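Local coordinates for uncharacterized protein (Cricetid herpesvirus 2, PDB 4ZKQ) that binds chemokines and, as a herpesvirus decoy receptor, probably keeps them from the receptors of the host, at residues G92-P97 against L159-A164; V118-T123 against L135-F140. One frame throughout, in Å; residues are numbered along the deposited sequence.

How the interactions relate
Within one mixed beta-sheet, the two contacts illustrate how neighbouring strand pairs share a middle partner. Interaction 2 is nested inside interaction 1 along the chain: strand 85-94 comes first, the hairpin of strands 117-125 and 132-143 follows, and strand 161-169 closes the outer loop. In this part of the sheet the order is 161-169, 85-94, 132-143, 117-125, with the last at the edge. The centres lie about 12 Å apart, and Gly92 N probably donates a hydrogen bond to Phe136 O, 2.8 Å away. Trp94 of interaction 1 meets Phe121 of interaction 2 edge-to-face. Strand pairing, a disulfide and aromatic packing thus join one continuous patch of this chemokine-binding protein.

Interaction 1. Residues G92-P97 against L159-A164; sequences GKWECP and LCIQEA
Gly92 faces Ala164 as a non-hydrogen-bonded pair where strands 85-94 and 161-169 run as antiparallel neighbours in the mixed sheet, their CA atoms 4.2 Å apart, and Gly92 CA also makes a CA-H...O contact with Glu163 O. At Lys93 the backbone N donates to Glu163 O, and the carbonyl accepts Gln162 N at 3.1 Å through a more bent bond. The Lys93 side chain crosses that of Gln162 obliquely, and its NZ forms a salt bridge with Glu95 OE1 at 2.7 Å. Trp94, with CG anti to its backbone N (chi1 -178°), offers one face of its six-membered ring to Cys160 CB. This CH-pi contact places CB 3.5 Å from the ring centroid, while Cys160 SG lies obliquely to the same ring. Ile161 CG1 packs near Trp94 CZ3.

Beyond strand 85-94, Glu95 is gripped twice. Its N donates almost straight to Cys160 O at 2.7 Å; its carbonyl accepts Gln162 NE2, also at 2.7 Å, on a lone pair and within the amide plane of Gln162. Cys96 SG then joins Cys160 SG in a disulfide of 2.0 Å (chi3 105°), linking the segment that leaves strand 85-94 to the 3-10 segment leading into strand 161-169. Pro97 CD rests against Leu159 O. Disulfide, Glu95 bonds and indole-cystine packing together keep the segments paired past the last strand bridge, Trp94 with Ile161.

Interaction 2. Residues V118-T123 against L135-F140; sequences VPQFVT and LFFAKF
Phe121 and Phe136 form a non-hydrogen-bonded pair in the antiparallel hairpin, flanked by the hydrogen-bonded pairs Gln120 with Phe137 and Val122 with Leu135. In the second of these, Val122 N to Leu135 O and Leu135 N to Val122 O both measure 2.9 Å. The other pair is uneven: Phe137 N to Gln120 O is 2.9 Å, but Gln120 N to Phe137 O stretches to 3.3 Å and is bent (139° at the hydrogen).

Two CH-pi contacts lie on opposite faces of the sheet. On one, Phe136 CB sits over the centre of the Phe121 ring, 3.7 Å from its centroid; the two rings are oblique, with planes at 46°. On the other, Gln120 CB lies over the Phe137 ring, displaced toward the rim. With Phe137 CG between its backbone N and carbonyl carbon (chi1 68°), the ring lies alongside the Gln120 side chain, both pointing the same way, and Gln120 CD reaches 3.3 Å from Phe137 CZ.

Apolar packing completes the contact. Pro119 CG touches Phe136 CD1 at 3.7 Å, and Val122 CG1 meets the edge of the Phe137 ring at CE1.

Strand 117-125 is an outermost strand of the sheet within this chain, while strand 132-143 continues the sheet through backbone bonds of Ala138 with Leu90 and Phe140 with Ala88, both on strand 85-94. Phe136 also packs on Leu150 of strand 147-152, part of a second sheet.

Interaction 1. Residues G92-P97 against L159-A164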
ATOM      1  N   GLY A  92      -3.043 -16.581  -1.460  1.00 16.56           N
ATOM      2  CA  GLY A  92      -3.894 -17.028  -0.373  1.00 13.15           C
ATOM      3  C   GLY A  92      -3.702 -18.490  -0.064  1.00 17.28           C
ATOM      4  O   GLY A  92      -3.366 -19.284  -0.945  1.00 17.57           O
ATOM      5  N   LYS A  93      -3.900 -18.839   1.199  1.00 19.23           N
ATOM      6  CA  LYS A  93      -3.820 -20.225   1.627  1.00 24.10           C
ATOM      7  C   LYS A  93      -5.211 -20.840   1.653  1.00 22.55           C
ATOM      8  O   LYS A  93      -6.122 -20.302   2.281  1.00 22.80           O
ATOM      9  CB  LYS A  93      -3.165 -20.337   3.002  1.00 26.69           C
ATOM     10  CG  LYS A  93      -3.201 -21.750   3.545  1.00 43.89           C
ATOM     11  CD  LYS A  93      -2.000 -22.058   4.405  1.00 48.55           C
ATOM     12  CE  LYS A  93      -2.082 -23.465   4.961  1.00 56.95           C
ATOM     13  NZ  LYS A  93      -3.271 -23.638   5.842  1.00 59.11           N
ATOM     14  N   TRP A  94      -5.354 -21.967   0.960  1.00 18.48           N
ATOM     15  CA  TRP A  94      -6.632 -22.657   0.821  1.00 23.70           C
ATOM     16  C   TRP A  94      -6.609 -23.960   1.610  1.00 26.00           C
ATOM     17  O   TRP A  94      -5.774 -24.822   1.364  1.00 23.60           O
ATOM     18  CB  TRP A  94      -6.926 -22.942  -0.654  1.00 19.62           C
ATOM     19  CG  TRP A  94      -8.249 -23.604  -0.896  1.00 21.67           C
ATOM     20  CD1 TRP A  94      -8.484 -24.941  -1.045  1.00 24.25           C
ATOM     21  CD2 TRP A  94      -9.522 -22.956  -1.019  1.00 20.55           C
ATOM     22  NE1 TRP A  94      -9.825 -25.165  -1.255  1.00 28.59           N
ATOM     23  CE2 TRP A  94     -10.483 -23.963  -1.243  1.00 25.20           C
ATOM     24  CE3 TRP A  94      -9.941 -21.625  -0.964  1.00 20.47           C
ATOM     25  CZ2 TRP A  94     -11.836 -23.679  -1.409  1.00 34.11           C
ATOM     26  CZ3 TRP A  94     -11.285 -21.343  -1.131  1.00 24.29           C
ATOM     27  CH2 TRP A  94     -12.218 -22.367  -1.350  1.00 23.79           C
ATOM     28  N   GLU A  95      -7.511 -24.089   2.573  1.00 27.68           N
ATOM     29  CA  GLU A  95      -7.619 -25.326   3.341  1.00 37.23           C
ATOM     30  C   GLU A  95      -8.990 -25.387   3.983  1.00 31.32           C
ATOM     31  O   GLU A  95      -9.260 -24.703   4.967  1.00 30.29           O
ATOM     32  CB  GLU A  95      -6.514 -25.418   4.397  1.00 40.52           C
ATOM     33  CG  GLU A  95      -6.486 -26.744   5.147  1.00 52.70           C
ATOM     34  CD  GLU A  95      -5.186 -26.977   5.902  1.00 56.80           C
ATOM     35  OE1 GLU A  95      -4.273 -26.128   5.814  1.00 63.71           O
ATOM     36  OE2 GLU A  95      -5.077 -28.018   6.583  1.00 68.45           O
ATOM     37  N   CYS A  96      -9.866 -26.181   3.382  1.00 33.56           N
ATOM     38  CA  CYS A  96     -11.233 -26.322   3.854  1.00 40.48           C
ATOM     39  C   CYS A  96     -11.300 -27.303   5.017  1.00 37.59           C
ATOM     40  O   CYS A  96     -10.711 -28.382   4.941  1.00 46.99           O
ATOM     41  CB  CYS A  96     -12.135 -26.810   2.725  1.00 43.51           C
ATOM     42  SG  CYS A  96     -12.541 -25.565   1.494  1.00 38.18           S
ATOM     43  N   PRO A  97     -12.005 -26.934   6.102  1.00 37.41           N
ATOM     44  CA  PRO A  97     -12.323 -27.935   7.127  1.00 57.06           C
ATOM     45  C   PRO A  97     -12.953 -29.197   6.535  1.00 58.82           C
ATOM     46  O   PRO A  97     -13.478 -29.163   5.419  1.00 62.38           O
ATOM     47  CB  PRO A  97     -13.315 -27.204   8.033  1.00 46.10           C
ATOM     48  CG  PRO A  97     -12.961 -25.767   7.903  1.00 46.88           C
ATOM     49  CD  PRO A  97     -12.367 -25.570   6.531  1.00 41.91           C
ATOM     50  N   LEU A 159     -14.309 -20.176   5.494  1.00 31.18           N
ATOM     51  CA  LEU A 159     -13.483 -21.005   6.369  1.00 30.41           C
ATOM     52  C   LEU A 159     -12.364 -21.721   5.623  1.00 28.10           C
ATOM     53  O   LEU A 159     -11.478 -22.295   6.249  1.00 26.39           O
ATOM     54  CB  LEU A 159     -14.343 -22.045   7.094  1.00 31.88           C
ATOM     55  CG  LEU A 159     -15.421 -21.516   8.040  1.00 36.67           C
ATOM     56  CD1 LEU A 159     -16.247 -22.668   8.577  1.00 41.04           C
ATOM     57  CD2 LEU A 159     -14.805 -20.730   9.185  1.00 37.85           C
ATOM     58  N   CYS A 160     -12.405 -21.702   4.294  1.00 24.70           N
ATOM     59  CA  CYS A 160     -11.368 -22.361   3.500  1.00 24.09           C
ATOM     60  C   CYS A 160     -10.149 -21.453   3.269  1.00 21.18           C
ATOM     61  O   CYS A 160      -9.084 -21.927   2.882  1.00 23.69           O
ATOM     62  CB  CYS A 160     -11.940 -22.818   2.156  1.00 29.82           C
ATOM     63  SG  CYS A 160     -13.399 -23.907   2.288  1.00 30.77           S
ATOM     64  N   ILE A 161     -10.307 -20.155   3.508  1.00 20.24           N
ATOM     65  CA  ILE A 161      -9.208 -19.212   3.299  1.00 21.90           C
ATOM     66  C   ILE A 161      -8.600 -18.810   4.642  1.00 17.53           C
ATOM     67  O   ILE A 161      -9.157 -17.987   5.356  1.00 21.46           O
ATOM     68  CB  ILE A 161      -9.683 -17.962   2.536  1.00 18.21           C
ATOM     69  CG1 ILE A 161     -10.366 -18.373   1.223  1.00 22.29           C
ATOM     70  CG2 ILE A 161      -8.501 -17.038   2.240  1.00 20.32           C
ATOM     71  CD1 ILE A 161     -11.287 -17.324   0.662  1.00 26.56           C
ATOM     72  N   GLN A 162      -7.458 -19.405   4.982  1.00 21.83           N
ATOM     73  CA  GLN A 162      -6.810 -19.150   6.270  1.00 24.86           C
ATOM     74  C   GLN A 162      -6.165 -17.773   6.338  1.00 23.79           C
ATOM     75  O   GLN A 162      -6.185 -17.116   7.379  1.00 19.82           O
ATOM     76  CB  GLN A 162      -5.741 -20.202   6.555  1.00 28.86           C
ATOM     77  CG  GLN A 162      -6.272 -21.466   7.208  1.00 40.42           C
ATOM     78  CD  GLN A 162      -7.095 -22.300   6.259  1.00 42.90           C
ATOM     79  OE1 GLN A 162      -6.944 -22.204   5.040  1.00 52.56           O
ATOM     80  NE2 GLN A 162      -7.975 -23.127   6.808  1.00 60.15           N
ATOM     81  N   GLU A 163      -5.551 -17.360   5.237  1.00 18.05           N
ATOM     82  CA  GLU A 163      -4.905 -16.061   5.182  1.00 17.69           C
ATOM     83  C   GLU A 163      -4.681 -15.636   3.741  1.00 18.78           C
ATOM     84  O   GLU A 163      -4.674 -16.470   2.829  1.00 18.12           O
ATOM     85  CB  GLU A 163      -3.568 -16.098   5.924  1.00 15.76           C
ATOM     86  CG  GLU A 163      -2.513 -16.909   5.214  1.00 21.80           C
ATOM     87  CD  GLU A 163      -1.197 -16.965   5.966  1.00 24.38           C
ATOM     88  OE1 GLU A 163      -1.201 -16.764   7.194  1.00 26.66           O
ATOM     89  OE2 GLU A 163      -0.161 -17.216   5.322  1.00 24.87           O
ATOM     90  N   ALA A 164      -4.488 -14.336   3.546  1.00 16.65           N
ATOM     91  CA  ALA A 164      -4.157 -13.801   2.239  1.00 16.20           C
ATOM     92  C   ALA A 164      -3.029 -12.782   2.342  1.00 18.15           C
ATOM     93  O   ALA A 164      -3.102 -11.811   3.100  1.00 14.42           O
ATOM     94  CB  ALA A 164      -5.379 -13.181   1.597  1.00 13.72           C
TER

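Interaction 2. Residues V118-T123 against L135-F140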
ATOM      1  N   VAL A 118     -11.461 -17.736 -11.419  1.00 19.47           N
ATOM      2  CA  VAL A 118     -10.918 -18.689 -10.462  1.00 20.26           C
ATOM      3  C   VAL A 118      -9.395 -18.551 -10.459  1.00 18.45           C
ATOM      4  O   VAL A 118      -8.764 -18.791 -11.490  1.00 19.93           O
ATOM      5  CB  VAL A 118     -11.307 -20.135 -10.816  1.00 19.15           C
ATOM      6  CG1 VAL A 118     -10.665 -21.126  -9.861  1.00 20.44           C
ATOM      7  CG2 VAL A 118     -12.818 -20.294 -10.813  1.00 23.65           C
ATOM      8  N   PRO A 119      -8.798 -18.177  -9.308  1.00 15.75           N
ATOM      9  CA  PRO A 119      -7.349 -17.942  -9.297  1.00 14.42           C
ATOM     10  C   PRO A 119      -6.577 -19.209  -9.596  1.00 15.89           C
ATOM     11  O   PRO A 119      -7.123 -20.308  -9.494  1.00 17.77           O
ATOM     12  CB  PRO A 119      -7.071 -17.454  -7.869  1.00 16.05           C
ATOM     13  CG  PRO A 119      -8.178 -18.014  -7.049  1.00 18.14           C
ATOM     14  CD  PRO A 119      -9.382 -18.049  -7.959  1.00 18.42           C
ATOM     15  N   GLN A 120      -5.320 -19.052  -9.979  1.00 18.05           N
ATOM     16  CA  GLN A 120      -4.469 -20.189 -10.267  1.00 16.81           C
ATOM     17  C   GLN A 120      -4.045 -20.843  -8.957  1.00 22.57           C
ATOM     18  O   GLN A 120      -3.618 -20.153  -8.033  1.00 17.13           O
ATOM     19  CB  GLN A 120      -3.259 -19.743 -11.068  1.00 17.87           C
ATOM     20  CG  GLN A 120      -2.367 -20.867 -11.507  1.00 24.78           C
ATOM     21  CD  GLN A 120      -1.303 -20.403 -12.467  1.00 22.41           C
ATOM     22  OE1 GLN A 120      -1.392 -19.312 -13.038  1.00 18.35           O
ATOM     23  NE2 GLN A 120      -0.281 -21.221 -12.645  1.00 24.18           N
ATOM     24  N   PHE A 121      -4.190 -22.164  -8.873  1.00 20.45           N
ATOM     25  CA  PHE A 121      -3.817 -22.908  -7.669  1.00 18.45           C
ATOM     26  C   PHE A 121      -2.505 -23.650  -7.858  1.00 24.64           C
ATOM     27  O   PHE A 121      -2.195 -24.119  -8.952  1.00 26.46           O
ATOM     28  CB  PHE A 121      -4.908 -23.909  -7.283  1.00 28.08           C
ATOM     29  CG  PHE A 121      -6.049 -23.302  -6.518  1.00 25.88           C
ATOM     30  CD1 PHE A 121      -7.002 -22.540  -7.163  1.00 23.76           C
ATOM     31  CD2 PHE A 121      -6.171 -23.502  -5.153  1.00 24.45           C
ATOM     32  CE1 PHE A 121      -8.053 -21.985  -6.467  1.00 24.07           C
ATOM     33  CE2 PHE A 121      -7.217 -22.948  -4.450  1.00 23.56           C
ATOM     34  CZ  PHE A 121      -8.162 -22.187  -5.109  1.00 22.75           C
ATOM     35  N   VAL A 122      -1.737 -23.744  -6.776  1.00 24.11           N
ATOM     36  CA  VAL A 122      -0.501 -24.510  -6.756  1.00 21.87           C
ATOM     37  C   VAL A 122      -0.374 -25.231  -5.426  1.00 24.58           C
ATOM     38  O   VAL A 122      -1.035 -24.874  -4.450  1.00 18.98           O
ATOM     39  CB  VAL A 122       0.747 -23.630  -6.958  1.00 23.18           C
ATOM     40  CG1 VAL A 122       0.798 -23.083  -8.372  1.00 32.10           C
ATOM     41  CG2 VAL A 122       0.782 -22.493  -5.934  1.00 24.71           C
ATOM     42  N   THR A 123       0.471 -26.253  -5.400  1.00 32.34           N
ATOM     43  CA  THR A 123       0.874 -26.882  -4.157  1.00 26.69           C
ATOM     44  C   THR A 123       2.353 -26.611  -3.976  1.00 24.03           C
ATOM     45  O   THR A 123       3.132 -26.763  -4.919  1.00 26.69           O
ATOM     46  CB  THR A 123       0.598 -28.397  -4.155  1.00 28.53           C
ATOM     47  OG1 THR A 123      -0.796 -28.623  -4.390  1.00 29.90           O
ATOM     48  CG2 THR A 123       0.994 -29.017  -2.820  1.00 34.56           C
ATOM     49  N   LEU A 135      -2.046 -23.240  -2.243  1.00 20.15           N
ATOM     50  CA  LEU A 135      -2.130 -21.789  -2.383  1.00 17.51           C
ATOM     51  C   LEU A 135      -2.851 -21.390  -3.662  1.00 21.71           C
ATOM     52  O   LEU A 135      -2.800 -22.113  -4.656  1.00 19.12           O
ATOM     53  CB  LEU A 135      -0.736 -21.166  -2.395  1.00 14.91           C
ATOM     54  CG  LEU A 135       0.183 -21.458  -1.210  1.00 22.58           C
ATOM     55  CD1 LEU A 135       1.542 -20.827  -1.440  1.00 24.01           C
ATOM     56  CD2 LEU A 135      -0.424 -20.960   0.083  1.00 17.63           C
ATOM     57  N   PHE A 136      -3.504 -20.229  -3.637  1.00 17.04           N
ATOM     58  CA  PHE A 136      -4.027 -19.632  -4.861  1.00 13.97           C
ATOM     59  C   PHE A 136      -3.396 -18.254  -5.054  1.00 18.75           C
ATOM     60  O   PHE A 136      -3.004 -17.605  -4.085  1.00 14.69           O
ATOM     61  CB  PHE A 136      -5.559 -19.537  -4.832  1.00 15.52           C
ATOM     62  CG  PHE A 136      -6.118 -18.672  -3.725  1.00 17.82           C
ATOM     63  CD1 PHE A 136      -6.302 -17.310  -3.909  1.00 16.70           C
ATOM     64  CD2 PHE A 136      -6.505 -19.236  -2.519  1.00 16.50           C
ATOM     65  CE1 PHE A 136      -6.834 -16.523  -2.900  1.00 15.98           C
ATOM     66  CE2 PHE A 136      -7.029 -18.456  -1.502  1.00 15.67           C
ATOM     67  CZ  PHE A 136      -7.201 -17.100  -1.696  1.00 15.26           C
ATOM     68  N   PHE A 137      -3.274 -17.815  -6.301  1.00 19.18           N
ATOM     69  CA  PHE A 137      -2.716 -16.490  -6.554  1.00 11.98           C
ATOM     70  C   PHE A 137      -3.258 -15.803  -7.799  1.00 12.12           C
ATOM     71  O   PHE A 137      -3.842 -16.436  -8.685  1.00 15.50           O
ATOM     72  CB  PHE A 137      -1.184 -16.575  -6.640  1.00 14.79           C
ATOM     73  CG  PHE A 137      -0.676 -17.316  -7.849  1.00 14.48           C
ATOM     74  CD1 PHE A 137      -0.475 -18.684  -7.804  1.00 17.65           C
ATOM     75  CD2 PHE A 137      -0.376 -16.637  -9.024  1.00 17.91           C
ATOM     76  CE1 PHE A 137       0.002 -19.368  -8.913  1.00 19.35           C
ATOM     77  CE2 PHE A 137       0.102 -17.321 -10.140  1.00 19.69           C
ATOM     78  CZ  PHE A 137       0.289 -18.688 -10.075  1.00 15.85           C
ATOM     79  N   ALA A 138      -3.079 -14.487  -7.835  1.00 12.66           N
ATOM     80  CA  ALA A 138      -3.467 -13.670  -8.979  1.00 13.28           C
ATOM     81  C   ALA A 138      -2.617 -12.422  -8.996  1.00 16.12           C
ATOM     82  O   ALA A 138      -2.242 -11.906  -7.944  1.00 14.77           O
ATOM     83  CB  ALA A 138      -4.934 -13.306  -8.923  1.00 12.87           C
ATOM     84  N   LYS A 139      -2.327 -11.938 -10.197  1.00 12.84           N
ATOM     85  CA  LYS A 139      -1.509 -10.748 -10.374  1.00 11.88           C
ATOM     86  C   LYS A 139      -2.357  -9.593 -10.886  1.00 14.41           C
ATOM     87  O   LYS A 139      -3.198  -9.779 -11.765  1.00 14.67           O
ATOM     88  CB  LYS A 139      -0.360 -11.050 -11.338  1.00 14.82           C
ATOM     89  CG  LYS A 139       0.583  -9.896 -11.559  1.00 18.72           C
ATOM     90  CD  LYS A 139       1.812 -10.368 -12.320  1.00 25.11           C
ATOM     91  CE  LYS A 139       2.649  -9.204 -12.810  1.00 39.97           C
ATOM     92  NZ  LYS A 139       3.668  -9.651 -13.792  1.00 57.52           N
ATOM     93  N   PHE A 140      -2.134  -8.408 -10.324  1.00 13.03           N
ATOM     94  CA  PHE A 140      -2.909  -7.218 -10.673  1.00 13.97           C
ATOM     95  C   PHE A 140      -1.980  -6.076 -11.028  1.00 13.37           C
ATOM     96  O   PHE A 140      -0.823  -6.057 -10.622  1.00 15.47           O
ATOM     97  CB  PHE A 140      -3.817  -6.782  -9.517  1.00 11.74           C
ATOM     98  CG  PHE A 140      -4.694  -7.874  -8.989  1.00 15.36           C
ATOM     99  CD1 PHE A 140      -5.657  -8.448  -9.800  1.00 17.00           C
ATOM    100  CD2 PHE A 140      -4.569  -8.320  -7.681  1.00 16.89           C
ATOM    101  CE1 PHE A 140      -6.470  -9.458  -9.328  1.00 19.63           C
ATOM    102  CE2 PHE A 140      -5.387  -9.333  -7.202  1.00 16.73           C
ATOM    103  CZ  PHE A 140      -6.341  -9.899  -8.026  1.00 16.36           C
TER